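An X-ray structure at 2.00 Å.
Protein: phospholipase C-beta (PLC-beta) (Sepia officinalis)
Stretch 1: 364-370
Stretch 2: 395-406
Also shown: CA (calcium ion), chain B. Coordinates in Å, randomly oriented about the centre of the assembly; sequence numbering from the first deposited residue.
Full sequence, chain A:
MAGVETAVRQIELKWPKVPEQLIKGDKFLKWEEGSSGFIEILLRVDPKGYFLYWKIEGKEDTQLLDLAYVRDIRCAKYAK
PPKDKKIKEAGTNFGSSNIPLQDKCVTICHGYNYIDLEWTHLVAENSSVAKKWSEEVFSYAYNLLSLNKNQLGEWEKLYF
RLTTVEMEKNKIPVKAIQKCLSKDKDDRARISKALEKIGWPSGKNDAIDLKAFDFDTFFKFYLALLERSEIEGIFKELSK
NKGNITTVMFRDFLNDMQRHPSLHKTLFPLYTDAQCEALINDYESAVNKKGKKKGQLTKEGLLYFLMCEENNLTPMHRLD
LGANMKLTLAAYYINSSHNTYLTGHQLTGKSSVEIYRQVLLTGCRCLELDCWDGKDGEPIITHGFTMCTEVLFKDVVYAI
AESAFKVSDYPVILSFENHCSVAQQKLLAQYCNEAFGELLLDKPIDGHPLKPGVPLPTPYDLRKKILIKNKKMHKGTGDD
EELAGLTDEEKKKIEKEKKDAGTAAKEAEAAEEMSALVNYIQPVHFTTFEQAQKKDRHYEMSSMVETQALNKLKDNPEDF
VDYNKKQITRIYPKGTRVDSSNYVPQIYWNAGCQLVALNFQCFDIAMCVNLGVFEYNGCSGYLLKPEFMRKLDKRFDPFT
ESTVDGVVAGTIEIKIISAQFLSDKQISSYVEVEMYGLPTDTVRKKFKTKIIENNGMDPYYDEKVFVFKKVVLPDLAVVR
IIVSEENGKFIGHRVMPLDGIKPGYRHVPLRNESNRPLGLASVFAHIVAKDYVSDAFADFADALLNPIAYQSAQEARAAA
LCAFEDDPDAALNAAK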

# COMPACT_ATOMS: atom_id res chain seq x y z
N CYS A 364 4.24 -7.68 -1.54
CA CYS A 364 4.64 -8.64 -0.51
C CYS A 364 5.70 -9.60 -1.06
O CYS A 364 5.57 -10.08 -2.19
N ARG A 365 6.73 -9.87 -0.26
CA ARG A 365 7.87 -10.69 -0.71
C ARG A 365 7.98 -12.05 -0.01
O ARG A 365 8.67 -12.94 -0.50
N CYS A 366 7.34 -12.21 1.14
CA CYS A 366 7.48 -13.43 1.92
C CYS A 366 6.10 -14.04 2.16
O CYS A 366 5.21 -13.38 2.71
N LEU A 367 5.95 -15.29 1.73
CA LEU A 367 4.67 -15.98 1.74
C LEU A 367 4.79 -17.26 2.53
O LEU A 367 5.90 -17.76 2.76
N GLU A 368 3.65 -17.80 2.94
CA GLU A 368 3.62 -19.06 3.66
C GLU A 368 2.79 -20.11 2.93
O GLU A 368 1.71 -19.82 2.42
N LEU A 369 3.33 -21.33 2.89
CA LEU A 369 2.67 -22.47 2.29
C LEU A 369 2.67 -23.60 3.32
O LEU A 369 3.74 -24.12 3.67
N ASP A 370 1.49 -23.95 3.82
CA ASP A 370 1.31 -25.06 4.76
C ASP A 370 1.00 -26.31 3.95
O ASP A 370 -0.13 -26.48 3.47
N ASP A 395 -0.94 -25.96 -8.10
CA ASP A 395 -1.62 -24.74 -8.53
C ASP A 395 -1.03 -23.49 -7.87
O ASP A 395 -0.84 -22.47 -8.53
N VAL A 396 -0.75 -23.57 -6.57
CA VAL A 396 -0.18 -22.43 -5.85
C VAL A 396 1.19 -22.01 -6.42
O VAL A 396 1.41 -20.82 -6.68
N VAL A 397 2.09 -22.96 -6.63
CA VAL A 397 3.44 -22.59 -7.11
C VAL A 397 3.44 -22.02 -8.53
O VAL A 397 4.23 -21.13 -8.84
N TYR A 398 2.56 -22.51 -9.39
CA TYR A 398 2.38 -21.90 -10.71
C TYR A 398 1.78 -20.49 -10.61
O TYR A 398 2.11 -19.62 -11.42
N ALA A 399 0.93 -20.27 -9.61
CA ALA A 399 0.41 -18.93 -9.30
C ALA A 399 1.52 -17.99 -8.83
O ALA A 399 1.64 -16.85 -9.31
N ILE A 400 2.34 -18.48 -7.91
CA ILE A 400 3.49 -17.72 -7.42
C ILE A 400 4.45 -17.38 -8.57
O ILE A 400 4.91 -16.25 -8.70
N ALA A 401 4.72 -18.37 -9.42
CA ALA A 401 5.63 -18.18 -10.55
C ALA A 401 5.13 -17.10 -11.51
O ALA A 401 5.92 -16.33 -12.05
N GLU A 402 3.81 -17.02 -11.70
CA GLU A 402 3.21 -15.98 -12.54
C GLU A 402 3.39 -14.57 -11.98
O GLU A 402 3.77 -13.65 -12.71
N SER A 403 3.11 -14.39 -10.69
CA SER A 403 2.93 -13.05 -10.12
C SER A 403 4.12 -12.53 -9.32
O SER A 403 4.18 -11.34 -9.01
N ALA A 404 5.08 -13.40 -9.02
CA ALA A 404 6.17 -13.09 -8.09
C ALA A 404 6.89 -11.78 -8.37
O ALA A 404 7.20 -11.04 -7.44
N PHE A 405 7.16 -11.49 -9.64
CA PHE A 405 7.96 -10.33 -9.99
C PHE A 405 7.27 -9.34 -10.93
O PHE A 405 7.94 -8.58 -11.64
N LYS A 406 5.94 -9.31 -10.91
CA LYS A 406 5.18 -8.36 -11.72
C LYS A 406 5.28 -6.92 -11.21
O LYS A 406 5.27 -5.99 -12.02

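Strand 366-370 runs nearly antiparallel to helix 395-403, with 169° between their N-to-C directions and a closest axial approach of 11.2 Å. That spacing leaves room for one layer of side chains, and 249 Å² is buried, both sides summed. Alternation along the strand decides which residues fill the gap: Leu 367 and Leu 369 have CA-to-CB bonds directed toward the helix, whereas Cys 366, Glu 368 and Asp 370 make no contact with it.

Leu 369, which has 52 Å² covered, adopts chi1 m and chi2 p. Its CD2 lies 4.0 Å from Val 396 CG1, 4.1 Å from Ile 400 CD1 and 4.3 Å from Val 397 CG1, so a single methyl meets residues on successive helical turns. Ile 400, with 46 Å² covered, points toward the strand in the m, t rotamer and bridges both leucines, since its CG1 also approaches Leu 367 CD1 at 4.0 Å. Leu 367 is itself m, t. These distances are those of ordinary van der Waals packing.

Arg 365 supplies the polar end of the contact, with 50 Å² covered. Its CB points sideways, but chi1 m, chi2 m and chi3 p bring the guanidinium to Ala 404 and Phe 405. There Ala 404 O accepts two hydrogen bonds, from NH1 of Arg 365 at 2.9 Å (144°) and from its NH2 at 3.0 Å (139°); the oxygen sits near the guanidinium plane, as a forked arrangement requires. Weak bonds from Arg 365 NE and NH2 to Cys 364 O, at 3.0 and 3.1 Å, further tether the group. Phe 405 CD1 approaches Arg 365 NH1 to 3.7 Å, with the nitrogen oblique to the ring.

Away from the helix, calcium is bound by Glu 368 OE2 at 2.4 Å, by Asp 370 OD1 and OD2 at 2.5 Å each, by two waters and by atoms elsewhere in the structure.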

# COMPACT_ATOMS: atom_id res chain seq x y z
CB CYS A 364 3.43 -9.44 -0.03
SG CYS A 364 3.76 -10.44 1.42
CB ARG A 365 9.20 -9.94 -0.52
CG ARG A 365 9.31 -8.62 -1.28
CD ARG A 365 9.43 -8.83 -2.80
NE ARG A 365 8.11 -8.92 -3.41
CZ ARG A 365 7.85 -9.38 -4.63
NH1 ARG A 365 8.82 -9.80 -5.44
NH2 ARG A 365 6.59 -9.41 -5.04
CB CYS A 366 8.19 -13.16 3.24
SG CYS A 366 8.49 -14.66 4.26
CB LEU A 367 4.26 -16.34 0.31
CG LEU A 367 4.45 -15.30 -0.78
CD1 LEU A 367 4.16 -15.93 -2.14
CD2 LEU A 367 3.59 -14.08 -0.55
CB GLU A 368 3.08 -18.84 5.07
CG GLU A 368 3.15 -20.08 5.96
CD GLU A 368 2.85 -19.76 7.40
OE1 GLU A 368 2.51 -18.60 7.70
OE2 GLU A 368 2.95 -20.68 8.25
CB LEU A 369 3.40 -22.92 1.02
CG LEU A 369 3.44 -22.00 -0.22
CD1 LEU A 369 4.27 -20.74 -0.01
CD2 LEU A 369 3.97 -22.77 -1.43
CB ASP A 370 0.15 -24.80 5.72
CG ASP A 370 0.46 -23.74 6.77
OD1 ASP A 370 1.51 -23.07 6.69
OD2 ASP A 370 -0.38 -23.57 7.68
CB ASP A 395 -3.13 -24.81 -8.24
CG ASP A 395 -3.86 -25.81 -9.13
OD1 ASP A 395 -3.29 -26.26 -10.15
OD2 ASP A 395 -5.03 -26.13 -8.83
CB VAL A 396 -0.08 -22.71 -4.32
CG1 VAL A 396 0.77 -21.65 -3.64
CG2 VAL A 396 -1.47 -22.77 -3.69
CB VAL A 397 4.49 -23.72 -6.95
CG1 VAL A 397 4.82 -23.94 -5.46
CG2 VAL A 397 4.04 -25.00 -7.62
CB TYR A 398 1.55 -22.81 -11.63
CG TYR A 398 2.40 -23.88 -12.28
CD1 TYR A 398 3.10 -23.61 -13.45
CD2 TYR A 398 2.53 -25.14 -11.72
CE1 TYR A 398 3.90 -24.57 -14.06
CE2 TYR A 398 3.33 -26.12 -12.31
CZ TYR A 398 4.00 -25.83 -13.48
OH TYR A 398 4.79 -26.78 -14.08
CB ALA A 399 -0.68 -19.01 -8.23
CB ILE A 400 4.25 -18.48 -6.30
CG1 ILE A 400 3.38 -18.56 -5.03
CG2 ILE A 400 5.57 -17.79 -5.97
CD1 ILE A 400 3.88 -19.53 -3.98
CB ALA A 401 5.85 -19.51 -11.30
CB GLU A 402 1.71 -16.26 -12.73
CG GLU A 402 0.99 -15.23 -13.61
CD GLU A 402 -0.52 -15.35 -13.59
OE1 GLU A 402 -1.06 -16.40 -13.16
OE2 GLU A 402 -1.17 -14.37 -14.02
CB SER A 403 1.68 -13.05 -9.23
OG SER A 403 0.54 -13.47 -9.98
CB ALA A 404 7.19 -14.24 -8.08
CB PHE A 405 9.31 -10.80 -10.55
CG PHE A 405 10.02 -11.75 -9.63
CD1 PHE A 405 10.53 -11.30 -8.42
CD2 PHE A 405 10.12 -13.10 -9.94
CE1 PHE A 405 11.16 -12.18 -7.55
CE2 PHE A 405 10.75 -13.98 -9.07
CZ PHE A 405 11.27 -13.53 -7.88
CB LYS A 406 3.69 -8.76 -11.85
CG LYS A 406 3.45 -9.88 -12.84
CD LYS A 406 1.95 -10.09 -13.15
CE LYS A 406 1.50 -9.26 -14.36
NZ LYS A 406 0.11 -9.63 -14.81
CA CA B . 1.12 -22.00 8.98
O HOH W 1 -0.49 -22.59 10.74
O HOH W 2 1.28 -20.52 10.91